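Local coordinates for protein mannose-specific lectin 3 chain 2 (Crocus vernus, PDB 3MEZ) that probably binds mannose as one of two kinds of bulb-type lectin chain, paired in a heterotetramer, at residues 61-64 with 68-71. Residues are numbered along the deposited sequence; the frame is centred on the assembly and turned at random.
Sequences MRLG and ELDI. Unlike the reference sequence in segment 68-71: Glu68 (reference Gln).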
loop_
_atom_site.group_PDB
_atom_site.type_symbol
_atom_site.label_atom_id
_atom_site.label_comp_id
_atom_site.label_asym_id
_atom_site.label_seq_id
_atom_site.Cartn_x
_atom_site.Cartn_y
_atom_site.Cartn_z
ATOM N N MET B 61 -6.814 2.593 -8.947
ATOM C CA MET B 61 -6.531 1.504 -9.836
ATOM C C MET B 61 -6.035 0.256 -9.101
ATOM O O MET B 61 -5.306 0.341 -8.176
ATOM C CB MET B 61 -5.528 1.912 -10.884
ATOM C CG MET B 61 -5.604 1.088 -12.067
ATOM S SD MET B 61 -4.433 -0.199 -11.936
ATOM C CE MET B 61 -2.997 0.611 -12.514
ATOM N N ARG B 62 -6.520 -0.888 -9.534
ATOM C CA ARG B 62 -6.214 -2.142 -8.923
ATOM C C ARG B 62 -5.974 -3.220 -9.956
ATOM O O ARG B 62 -6.734 -3.375 -10.840
ATOM C CB ARG B 62 -7.342 -2.580 -7.975
ATOM C CG ARG B 62 -7.183 -3.952 -7.374
ATOM C CD ARG B 62 -8.324 -4.383 -6.433
ATOM N NE ARG B 62 -8.191 -5.706 -5.845
ATOM C CZ ARG B 62 -8.535 -6.842 -6.431
ATOM N NH1 ARG B 62 -9.036 -6.838 -7.622
ATOM N NH2 ARG B 62 -8.395 -7.981 -5.829
ATOM N N LEU B 63 -4.925 -3.984 -9.758
ATOM C CA LEU B 63 -4.654 -5.142 -10.556
ATOM C C LEU B 63 -5.218 -6.349 -9.830
ATOM O O LEU B 63 -4.894 -6.626 -8.710
ATOM C CB LEU B 63 -3.156 -5.304 -10.799
ATOM C CG LEU B 63 -2.661 -6.564 -11.503
ATOM C CD1 LEU B 63 -3.247 -6.674 -12.850
ATOM C CD2 LEU B 63 -1.147 -6.649 -11.593
ATOM N N GLY B 64 -6.099 -7.034 -10.528
ATOM C CA GLY B 64 -6.802 -8.168 -10.014
ATOM C C GLY B 64 -6.106 -9.503 -10.152
ATOM O O GLY B 64 -5.065 -9.587 -10.692
ATOM N N GLU B 68 -6.989 -8.504 -14.679
ATOM C CA GLU B 68 -7.758 -7.318 -15.012
ATOM C C GLU B 68 -7.256 -6.056 -14.336
ATOM O O GLU B 68 -6.906 -6.120 -13.225
ATOM C CB GLU B 68 -9.256 -7.541 -14.695
ATOM C CG GLU B 68 -9.708 -7.373 -13.249
ATOM C CD GLU B 68 -9.432 -8.571 -12.359
ATOM O OE1 GLU B 68 -10.203 -8.888 -11.459
ATOM O OE2 GLU B 68 -8.423 -9.185 -12.533
ATOM N N LEU B 69 -7.280 -4.926 -15.014
ATOM C CA LEU B 69 -7.038 -3.629 -14.409
ATOM C C LEU B 69 -8.301 -2.799 -14.360
ATOM O O LEU B 69 -8.784 -2.402 -15.373
ATOM C CB LEU B 69 -6.065 -2.824 -15.235
ATOM C CG LEU B 69 -4.575 -2.966 -15.304
ATOM C CD1 LEU B 69 -4.041 -1.850 -16.180
ATOM C CD2 LEU B 69 -3.982 -2.885 -13.959
ATOM N N ASP B 70 -8.779 -2.514 -13.162
ATOM C CA ASP B 70 -9.962 -1.719 -12.908
ATOM C C ASP B 70 -9.616 -0.351 -12.344
ATOM O O ASP B 70 -8.803 -0.261 -11.494
ATOM C CB ASP B 70 -10.887 -2.410 -11.894
ATOM C CG ASP B 70 -11.285 -3.809 -12.296
ATOM O OD1 ASP B 70 -11.806 -3.973 -13.364
ATOM O OD2 ASP B 70 -11.063 -4.738 -11.550
ATOM N N ILE B 71 -10.251 0.684 -12.849
ATOM C CA ILE B 71 -10.285 1.962 -12.219
ATOM C C ILE B 71 -11.640 2.119 -11.530
ATOM O O ILE B 71 -12.662 2.058 -12.140
ATOM C CB ILE B 71 -10.074 3.126 -13.175
ATOM C CG1 ILE B 71 -8.783 2.965 -13.929
ATOM C CG2 ILE B 71 -10.052 4.361 -12.443
ATOM C CD1 ILE B 71 -8.570 3.945 -14.960
HETATM O O HOH W 1 -9.075 -5.092 -9.854
#
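Arg62 and Asp70 form the hydrogen-bonded pair of an antiparallel β hairpin, whose strand segments 61-63 and 69-71 run at 161° to each other. Its strands are the inner two of the sheet 14-16, 60-63, 69-72, 78-81, one of the sheets of the β-prism II fold of bulb-type lectins. Arg62 N donates to Asp70 O at 3.1 Å, and Asp70 N donates to Arg62 O. Toward the turn, Gly64 N reaches Glu68 O at 3.0 Å with an N-H...O angle of 172°, so backbone pairing continues beyond the strand ends.

Met61, Leu63, Leu69 and Ile71 share the apolar face. Leu69 CD2 lies between its two cross-strand neighbours, 3.4 Å from Met61 SD and 4.0 Å from Leu63 CD1. Met61 CG swings opposite the backbone N (chi1 -157°), and two further bends bring sulfur and CE to that methyl.

Polar groups occupy the other face. A water accepts from Arg62 NH1 in the guanidinium plane and donates to Arg62 O and to Asp70 OD2, the last at 2.6 Å. The bent Glu68 chain sets OE2 3.2 Å from Gly64 CA, and OE2 also accepts from Ser66 N. Arg62 NH2 forms a salt bridge with Asp74 of the other copy of this chain.

The hairpin is therefore amphipathic, yet both faces meet other subunits: the apolar one joins Met30 in the core and Trp105 of the chain 1 partner, while Arg62, its NH1 4.5 Å from Glu68 OE1 and beyond salt-bridge range, probably offsets the close acids Glu68 and Asp74.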